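Local coordinates for protein TqaA (Penicillium aethiopicum, PDB 5DLK) that probably closes a nonribosomal peptide into a ring, this chain being the terminal condensation-like (CT) domain of a large fungal peptide synthetase, at residues 31-36 and 44-49; 120-125 and 137-142; 395-400 and 408-413. All blocks are in the same frame, centred on the assembly; numbering follows the deposited sequence.

Overall arrangement
Followed from the N terminus, the three contacts come in series, each closing a short loop before the next opens; none nest or cross. Interaction 1 folds helix 29-38 back on strand 47-53, an outer strand of a three-stranded antiparallel sheet. Interaction 2 lies within a beta-alpha-beta unit, where helix 132-144 packs on strand 122-125, one outer strand of a mixed five-stranded sheet. Interaction 3 closes the loop before strand 407-415, the other outer strand of that sheet. Interactions 2 and 3 have centres about 18 Å apart and touch through Trp140 and Lys137, which pack on Phe413. Interaction 1 touches neither; its nearest atoms are about 7 Å from those of interaction 2.

Interaction 1: 31-36 and 44-49; sequences ALHKEL and VTSTLE
His33 reaches from helix 29-38 to the chain entering strand 47-53, and its imidazole carries the contact. The polar part is one hydrogen bond: NE2 of His33 donates to OG of Ser46 over 3.0 Å. The angle at the hydrogen is 151°. The oxygen is tilted 17° out of the ring plane. Ser46 OG is also hydrogen-bonded to Pro43 O, so the hydroxyl links the histidine to the turn that precedes the strand. The backbone oxygen of Ser46 comes within 3.0 Å of His33 CE1; it also lies near NE2, but at too poor an angle to bond there. His33 holds CG anti to its backbone nitrogen (chi1 173°), which carries the ring out from the helix to the strand. The unit is a helix-turn-strand: the chain leaves the helix, turns through Pro43 and enters an outer strand of an antiparallel sheet; Thr47 pairs there with Ala115 of strand 108-115. The helix rests on the same sheet, with Leu32 and Leu36 against Val103. Apolar packing is supplied by Leu48, whose CB sits 3.9 Å from His33 CG while its CD2 approaches His33 CB at 4.1 Å, the two side chains passing one another in opposing senses. Over one face of the imidazole, toward the rim, lies Leu48 N, 3.9 Å above the ring plane.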
loop_
_atom_site.group_PDB
_atom_site.type_symbol
_atom_site.label_atom_id
_atom_site.label_comp_id
_atom_site.label_asym_id
_atom_site.label_seq_id
_atom_site.Cartn_x
_atom_site.Cartn_y
_atom_site.Cartn_z
ATOM N N ALA A 31 0.659 21.735 -21.987
ATOM C CA ALA A 31 0.540 23.049 -21.360
ATOM C C ALA A 31 0.705 22.962 -19.847
ATOM O O ALA A 31 1.310 23.837 -19.225
ATOM C CB ALA A 31 -0.789 23.684 -21.702
ATOM N N LEU A 32 0.153 21.911 -19.249
ATOM C CA LEU A 32 0.309 21.717 -17.814
ATOM C C LEU A 32 1.772 21.468 -17.442
ATOM O O LEU A 32 2.272 22.000 -16.447
ATOM C CB LEU A 32 -0.563 20.554 -17.340
ATOM C CG LEU A 32 -0.432 20.210 -15.864
ATOM C CD1 LEU A 32 -0.850 21.398 -15.004
ATOM C CD2 LEU A 32 -1.257 18.960 -15.548
ATOM N N HIS A 33 2.452 20.653 -18.237
ATOM C CA HIS A 33 3.853 20.346 -17.977
ATOM C C HIS A 33 4.710 21.607 -18.075
ATOM O O HIS A 33 5.604 21.822 -17.267
ATOM C CB HIS A 33 4.357 19.285 -18.952
ATOM C CG HIS A 33 5.831 19.030 -18.859
ATOM N ND1 HIS A 33 6.749 19.689 -19.649
ATOM C CD2 HIS A 33 6.545 18.188 -18.075
ATOM C CE1 HIS A 33 7.965 19.262 -19.355
ATOM N NE2 HIS A 33 7.869 18.346 -18.408
ATOM N N LYS A 34 4.412 22.435 -19.071
ATOM C CA LYS A 34 5.130 23.685 -19.287
ATOM C C LYS A 34 4.892 24.623 -18.116
ATOM O O LYS A 34 5.798 25.324 -17.662
ATOM C CB LYS A 34 4.682 24.329 -20.604
ATOM C CG LYS A 34 5.519 25.522 -21.047
ATOM C CD LYS A 34 5.180 25.913 -22.486
ATOM C CE LYS A 34 5.974 27.133 -22.947
ATOM N NZ LYS A 34 5.557 28.381 -22.245
ATOM N N GLU A 35 3.662 24.619 -17.615
ATOM C CA GLU A 35 3.300 25.436 -16.465
ATOM C C GLU A 35 4.056 25.023 -15.201
ATOM O O GLU A 35 4.501 25.875 -14.431
ATOM C CB GLU A 35 1.790 25.364 -16.220
ATOM C CG GLU A 35 1.300 26.221 -15.063
ATOM C CD GLU A 35 1.471 27.715 -15.305
ATOM O OE1 GLU A 35 1.770 28.122 -16.453
ATOM O OE2 GLU A 35 1.303 28.490 -14.338
ATOM N N LEU A 36 4.202 23.718 -14.988
ATOM C CA LEU A 36 4.926 23.219 -13.822
ATOM C C LEU A 36 6.419 23.529 -13.921
ATOM O O LEU A 36 7.062 23.834 -12.921
ATOM C CB LEU A 36 4.710 21.715 -13.651
ATOM C CG LEU A 36 3.290 21.336 -13.225
ATOM C CD1 LEU A 36 3.118 19.830 -13.223
ATOM C CD2 LEU A 36 2.953 21.930 -11.857
ATOM N N VAL A 44 13.189 21.820 -15.846
ATOM C CA VAL A 44 12.792 22.435 -17.111
ATOM C C VAL A 44 13.154 21.577 -18.310
ATOM O O VAL A 44 12.554 21.713 -19.368
ATOM C CB VAL A 44 13.424 23.830 -17.306
ATOM C CG1 VAL A 44 12.744 24.859 -16.415
ATOM C CG2 VAL A 44 14.910 23.768 -17.026
ATOM N N THR A 45 14.126 20.687 -18.154
ATOM C CA THR A 45 14.526 19.842 -19.270
ATOM C C THR A 45 13.748 18.526 -19.362
ATOM O O THR A 45 13.963 17.740 -20.285
ATOM C CB THR A 45 16.024 19.512 -19.204
ATOM O OG1 THR A 45 16.307 18.799 -17.998
ATOM C CG2 THR A 45 16.855 20.804 -19.248
ATOM N N SER A 46 12.861 18.269 -18.406
ATOM C CA SER A 46 12.059 17.052 -18.469
ATOM C C SER A 46 11.048 17.149 -19.606
ATOM O O SER A 46 10.676 18.248 -20.028
ATOM C CB SER A 46 11.327 16.794 -17.139
ATOM O OG SER A 46 10.350 17.797 -16.899
ATOM N N THR A 47 10.605 15.993 -20.091
ATOM C CA THR A 47 9.510 15.938 -21.042
ATOM C C THR A 47 8.327 15.204 -20.415
ATOM O O THR A 47 8.499 14.437 -19.466
ATOM C CB THR A 47 9.911 15.227 -22.328
ATOM O OG1 THR A 47 10.308 13.885 -22.027
ATOM C CG2 THR A 47 11.087 15.966 -22.985
ATOM N N LEU A 48 7.138 15.441 -20.950
ATOM C CA LEU A 48 5.945 14.748 -20.463
ATOM C C LEU A 48 5.671 13.515 -21.313
ATOM O O LEU A 48 5.306 13.624 -22.491
ATOM C CB LEU A 48 4.736 15.679 -20.474
ATOM C CG LEU A 48 3.440 15.086 -19.915
ATOM C CD1 LEU A 48 3.552 14.883 -18.398
ATOM C CD2 LEU A 48 2.259 15.970 -20.273
ATOM N N GLU A 49 5.856 12.341 -20.715
ATOM C CA GLU A 49 5.697 11.079 -21.421
ATOM C C GLU A 49 4.233 10.603 -21.433
ATOM O O GLU A 49 3.769 9.989 -22.408
ATOM C CB GLU A 49 6.599 10.023 -20.788
ATOM C CG GLU A 49 6.455 8.645 -21.375
ATOM C CD GLU A 49 7.273 7.612 -20.627
ATOM O OE1 GLU A 49 6.796 6.463 -20.495
ATOM O OE2 GLU A 49 8.387 7.944 -20.166
#

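Interaction 2: 120-125 and 137-142; sequences KVREVQ and KALWDG
Arg122 and Leu139 approach from opposite directions, a leucine methyl settling over the face of the guanidinium. From CB, which points at the helix, the arginine runs extended through CG and CD (chi1 174°, chi2 176°) and then bends at chi3 (68°) to bring its flat end round. NE lies 4.1 Å from Leu139 CD1 and is hydrogen-bonded to Thr160 OG1 on the adjacent strand. CZ is nearest, 3.8 Å from Leu139 CD1, and this methyl sits over the centre of the group. NH1 and NH2 are each 3.9 Å from Leu139 CD1, while NH2 makes a salt bridge with Asp144 further along the helix. Val124 adds a looser apolar touch, its CG2 lying 4.5 Å from Leu139 CD1. Strand 122-125, helix 132-144 and strand 158-163 form a beta-alpha-beta crossover whose two strands run parallel, and the contact packs the helix on the first of them. Thr160 and Asp144 together would hold the guanidinium in its orientation. Its N-H bonds lie in the plane and are used at the edge, while the face, which offers no N-H, can take a leucine methyl by van der Waals contact.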
loop_
_atom_site.group_PDB
_atom_site.type_symbol
_atom_site.label_atom_id
_atom_site.label_comp_id
_atom_site.label_asym_id
_atom_site.label_seq_id
_atom_site.Cartn_x
_atom_site.Cartn_y
_atom_site.Cartn_z
ATOM N N LYS A 120 19.088 13.966 -9.490
ATOM C CA LYS A 120 20.122 14.644 -8.717
ATOM C C LYS A 120 20.047 14.187 -7.265
ATOM O O LYS A 120 19.004 14.328 -6.616
ATOM C CB LYS A 120 19.966 16.165 -8.804
ATOM C CG LYS A 120 20.125 16.737 -10.226
ATOM C CD LYS A 120 21.413 16.241 -10.874
ATOM C CE LYS A 120 21.831 17.102 -12.065
ATOM N NZ LYS A 120 20.850 17.028 -13.179
ATOM N N VAL A 121 21.141 13.628 -6.760
ATOM C CA VAL A 121 21.185 13.128 -5.386
ATOM C C VAL A 121 21.541 14.232 -4.397
ATOM O O VAL A 121 22.456 15.011 -4.642
ATOM C CB VAL A 121 22.196 11.975 -5.259
ATOM C CG1 VAL A 121 22.312 11.500 -3.828
ATOM C CG2 VAL A 121 21.796 10.826 -6.194
ATOM N N ARG A 122 20.805 14.325 -3.294
ATOM C CA ARG A 122 21.184 15.229 -2.219
ATOM C C ARG A 122 22.307 14.546 -1.440
ATOM O O ARG A 122 22.188 13.390 -1.019
ATOM C CB ARG A 122 19.984 15.562 -1.326
ATOM C CG ARG A 122 20.310 16.384 -0.098
ATOM C CD ARG A 122 19.059 16.759 0.699
ATOM N NE ARG A 122 18.432 15.589 1.328
ATOM C CZ ARG A 122 17.436 15.662 2.207
ATOM N NH1 ARG A 122 16.953 16.845 2.567
ATOM N NH2 ARG A 122 16.928 14.548 2.731
ATOM N N GLU A 123 23.426 15.240 -1.272
ATOM C CA GLU A 123 24.598 14.593 -0.696
ATOM C C GLU A 123 25.111 15.390 0.481
ATOM O O GLU A 123 25.126 16.618 0.440
ATOM C CB GLU A 123 25.710 14.431 -1.738
ATOM C CG GLU A 123 25.278 13.693 -2.982
ATOM C CD GLU A 123 26.343 12.760 -3.508
ATOM O OE1 GLU A 123 27.237 12.364 -2.729
ATOM O OE2 GLU A 123 26.276 12.415 -4.704
ATOM N N VAL A 124 25.501 14.673 1.528
ATOM C CA VAL A 124 26.068 15.286 2.716
ATOM C C VAL A 124 27.401 14.625 3.045
ATOM O O VAL A 124 27.488 13.404 3.125
ATOM C CB VAL A 124 25.132 15.153 3.941
ATOM C CG1 VAL A 124 25.777 15.764 5.167
ATOM C CG2 VAL A 124 23.773 15.798 3.663
ATOM N N GLN A 125 28.446 15.432 3.224
ATOM C CA GLN A 125 29.695 14.924 3.783
ATOM C C GLN A 125 29.747 15.394 5.224
ATOM O O GLN A 125 29.778 16.590 5.478
ATOM C CB GLN A 125 30.920 15.412 2.984
ATOM C CG GLN A 125 30.996 14.866 1.559
ATOM C CD GLN A 125 30.143 15.655 0.556
ATOM O OE1 GLN A 125 30.270 16.879 0.441
ATOM N NE2 GLN A 125 29.268 14.951 -0.174
ATOM N N LYS A 137 17.998 11.675 9.962
ATOM C CA LYS A 137 16.834 11.867 10.823
ATOM C C LYS A 137 16.557 13.349 11.027
ATOM O O LYS A 137 15.414 13.769 11.011
ATOM C CB LYS A 137 17.029 11.163 12.173
ATOM C CG LYS A 137 15.780 11.099 13.053
ATOM C CD LYS A 137 14.608 10.414 12.315
ATOM C CE LYS A 137 13.700 9.637 13.280
ATOM N NZ LYS A 137 13.184 10.484 14.395
ATOM N N ALA A 138 17.601 14.165 11.188
ATOM C CA ALA A 138 17.387 15.601 11.343
ATOM C C ALA A 138 16.751 16.244 10.104
ATOM O O ALA A 138 15.927 17.143 10.235
ATOM C CB ALA A 138 18.725 16.321 11.676
ATOM N N LEU A 139 17.162 15.817 8.911
ATOM C CA LEU A 139 16.616 16.379 7.685
ATOM C C LEU A 139 15.162 15.908 7.511
ATOM O O LEU A 139 14.296 16.672 7.080
ATOM C CB LEU A 139 17.459 15.967 6.467
ATOM C CG LEU A 139 18.857 16.602 6.409
ATOM C CD1 LEU A 139 19.611 15.944 5.269
ATOM C CD2 LEU A 139 18.722 18.101 6.201
ATOM N N TRP A 140 14.921 14.653 7.867
ATOM C CA TRP A 140 13.567 14.060 7.807
ATOM C C TRP A 140 12.575 14.830 8.681
ATOM O O TRP A 140 11.577 15.361 8.189
ATOM C CB TRP A 140 13.636 12.603 8.247
ATOM C CG TRP A 140 12.311 11.857 8.276
ATOM C CD1 TRP A 140 11.609 11.480 9.388
ATOM C CD2 TRP A 140 11.561 11.377 7.144
ATOM N NE1 TRP A 140 10.471 10.785 9.018
ATOM C CE2 TRP A 140 10.413 10.718 7.651
ATOM C CE3 TRP A 140 11.753 11.428 5.759
ATOM C CZ2 TRP A 140 9.458 10.117 6.813
ATOM C CZ3 TRP A 140 10.797 10.839 4.925
ATOM C CH2 TRP A 140 9.669 10.188 5.460
ATOM N N ASP A 141 12.862 14.907 9.977
ATOM C CA ASP A 141 12.011 15.625 10.925
ATOM C C ASP A 141 12.006 17.134 10.773
ATOM O O ASP A 141 11.042 17.795 11.145
ATOM C CB ASP A 141 12.417 15.282 12.359
ATOM C CG ASP A 141 12.026 13.871 12.748
ATOM O OD1 ASP A 141 11.032 13.351 12.192
ATOM O OD2 ASP A 141 12.704 13.285 13.611
ATOM N N GLY A 142 13.092 17.693 10.249
ATOM C CA GLY A 142 13.216 19.131 10.204
ATOM C C GLY A 142 12.624 19.742 8.955
ATOM O O GLY A 142 12.247 20.911 8.960
#

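Interaction 3: 395-400 and 408-413; sequences LSFSLP and VQYSKF
Phe397 lays its side chain over the Tyr410 ring, the two side chains running alongside each other in one direction. Phe397 CB sits over a face of the tyrosine, 4.1 Å from the ring centroid and 19° off the normal, a CH-pi contact. With CG beside the backbone nitrogen (chi1 -49°), Phe397 CD1 is carried on to within 3.5 Å of Tyr410 CZ, nearer the hydroxyl end of the ring than its centre. The planes meet obliquely at 39°, and Phe397 CE1 lies 3.9 Å from Tyr410 OH. At Leu399 the contact passes to Val408: Leu399 CB is 3.9 Å from Val408 CG1, and the carbonyl oxygen of Leu399 lies against both valine methyls, 3.7 Å from CG1 and from CG2. No direct hydrogen bond joins the two segments, although they run antiparallel. A water instead accepts from Leu399 N at 3.0 Å and donates to Val408 O, bridging the backbones. Helix 186-197 packs Phe190 against Phe397 and Leu399; Trp72 meets Tyr410 edge-to-face on the sheet side. The side chain of Phe397 lies about 7 Å from Gly183, which contacts phosphopantetheine when that arm is bound; none is bound here. Strands 386-390 and 422-428 belong to the other large sheet, so strand 407-415 is the latch of condensation domains, sent across by the C-terminal half to complete the N-terminal half's sheet beside strand 67-75.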
loop_
_atom_site.group_PDB
_atom_site.type_symbol
_atom_site.label_atom_id
_atom_site.label_comp_id
_atom_site.label_asym_id
_atom_site.label_seq_id
_atom_site.Cartn_x
_atom_site.Cartn_y
_atom_site.Cartn_z
ATOM N N LEU A 395 8.473 -9.084 5.108
ATOM C CA LEU A 395 8.553 -8.290 6.326
ATOM C C LEU A 395 10.004 -7.886 6.602
ATOM O O LEU A 395 10.259 -7.100 7.510
ATOM C CB LEU A 395 7.983 -9.067 7.518
ATOM C CG LEU A 395 6.514 -9.501 7.395
ATOM C CD1 LEU A 395 6.071 -10.313 8.611
ATOM C CD2 LEU A 395 5.609 -8.301 7.219
ATOM N N SER A 396 10.928 -8.439 5.812
ATOM C CA SER A 396 12.369 -8.144 5.904
ATOM C C SER A 396 12.914 -7.808 4.524
ATOM O O SER A 396 12.405 -8.300 3.530
ATOM C CB SER A 396 13.145 -9.339 6.470
ATOM O OG SER A 396 12.579 -9.813 7.677
ATOM N N PHE A 397 13.966 -6.992 4.459
ATOM C CA PHE A 397 14.446 -6.476 3.176
ATOM C C PHE A 397 15.965 -6.487 3.076
ATOM O O PHE A 397 16.661 -6.414 4.094
ATOM C CB PHE A 397 13.914 -5.056 2.962
ATOM C CG PHE A 397 12.450 -4.950 3.208
ATOM C CD1 PHE A 397 11.963 -4.691 4.489
ATOM C CD2 PHE A 397 11.550 -5.197 2.179
ATOM C CE1 PHE A 397 10.587 -4.657 4.730
ATOM C CE2 PHE A 397 10.185 -5.159 2.409
ATOM C CZ PHE A 397 9.704 -4.887 3.683
ATOM N N SER A 398 16.475 -6.574 1.850
ATOM C CA SER A 398 17.924 -6.572 1.654
ATOM C C SER A 398 18.369 -5.893 0.361
ATOM O O SER A 398 17.629 -5.809 -0.623
ATOM C CB SER A 398 18.461 -8.004 1.693
ATOM O OG SER A 398 17.970 -8.761 0.608
ATOM N N LEU A 399 19.600 -5.391 0.387
ATOM C CA LEU A 399 20.193 -4.715 -0.758
ATOM C C LEU A 399 21.579 -5.306 -0.942
ATOM O O LEU A 399 22.560 -4.762 -0.437
ATOM C CB LEU A 399 20.266 -3.202 -0.532
ATOM C CG LEU A 399 20.517 -2.294 -1.733
ATOM C CD1 LEU A 399 19.243 -2.144 -2.545
ATOM C CD2 LEU A 399 21.041 -0.939 -1.289
ATOM N N PRO A 400 21.655 -6.451 -1.634
ATOM C CA PRO A 400 22.888 -7.240 -1.718
ATOM C C PRO A 400 23.937 -6.637 -2.661
ATOM O O PRO A 400 24.238 -7.217 -3.709
ATOM C CB PRO A 400 22.389 -8.595 -2.236
ATOM C CG PRO A 400 21.177 -8.254 -3.051
ATOM C CD PRO A 400 20.533 -7.088 -2.348
ATOM N N VAL A 408 25.446 -4.202 4.450
ATOM C CA VAL A 408 24.334 -3.301 4.176
ATOM C C VAL A 408 23.171 -3.606 5.121
ATOM O O VAL A 408 22.709 -4.742 5.189
ATOM C CB VAL A 408 23.861 -3.411 2.711
ATOM C CG1 VAL A 408 22.728 -2.443 2.456
ATOM C CG2 VAL A 408 25.018 -3.145 1.745
ATOM N N GLN A 409 22.715 -2.590 5.853
ATOM C CA GLN A 409 21.642 -2.760 6.833
ATOM C C GLN A 409 20.432 -1.884 6.507
ATOM O O GLN A 409 20.577 -0.715 6.142
ATOM C CB GLN A 409 22.155 -2.443 8.240
ATOM C CG GLN A 409 23.041 -3.536 8.837
ATOM C CD GLN A 409 22.250 -4.783 9.208
ATOM O OE1 GLN A 409 22.416 -5.843 8.603
ATOM N NE2 GLN A 409 21.385 -4.658 10.214
ATOM N N TYR A 410 19.242 -2.458 6.662
ATOM C CA TYR A 410 17.985 -1.777 6.354
ATOM C C TYR A 410 17.361 -1.106 7.568
ATOM O O TYR A 410 17.397 -1.645 8.666
ATOM C CB TYR A 410 16.982 -2.783 5.772
ATOM C CG TYR A 410 15.550 -2.287 5.671
ATOM C CD1 TYR A 410 15.102 -1.658 4.519
ATOM C CD2 TYR A 410 14.637 -2.480 6.713
ATOM C CE1 TYR A 410 13.792 -1.221 4.399
ATOM C CE2 TYR A 410 13.315 -2.035 6.603
ATOM C CZ TYR A 410 12.906 -1.411 5.440
ATOM O OH TYR A 410 11.619 -0.956 5.303
ATOM N N SER A 411 16.773 0.065 7.354
ATOM C CA SER A 411 15.901 0.690 8.338
ATOM C C SER A 411 15.003 1.680 7.596
ATOM O O SER A 411 15.191 1.902 6.409
ATOM C CB SER A 411 16.710 1.385 9.443
ATOM O OG SER A 411 17.424 2.489 8.934
ATOM N N LYS A 412 14.032 2.284 8.276
ATOM C CA LYS A 412 13.165 3.225 7.562
ATOM C C LYS A 412 12.582 4.282 8.469
ATOM O O LYS A 412 12.532 4.116 9.698
ATOM C CB LYS A 412 12.030 2.467 6.846
ATOM C CG LYS A 412 11.039 1.812 7.809
ATOM C CD LYS A 412 9.864 1.197 7.073
ATOM C CE LYS A 412 8.964 0.421 8.046
ATOM N NZ LYS A 412 8.555 1.289 9.159
ATOM N N PHE A 413 12.183 5.392 7.857
ATOM C CA PHE A 413 11.331 6.375 8.496
ATOM C C PHE A 413 9.987 6.273 7.759
ATOM O O PHE A 413 9.967 6.001 6.558
ATOM C CB PHE A 413 11.852 7.801 8.376
ATOM C CG PHE A 413 13.300 7.991 8.764
ATOM C CD1 PHE A 413 13.851 7.345 9.856
ATOM C CD2 PHE A 413 14.105 8.846 8.014
ATOM C CE1 PHE A 413 15.196 7.559 10.203
ATOM C CE2 PHE A 413 15.443 9.053 8.351
ATOM C CZ PHE A 413 15.980 8.410 9.441
HETATM O O HOH W 1 20.958 -5.856 2.996
#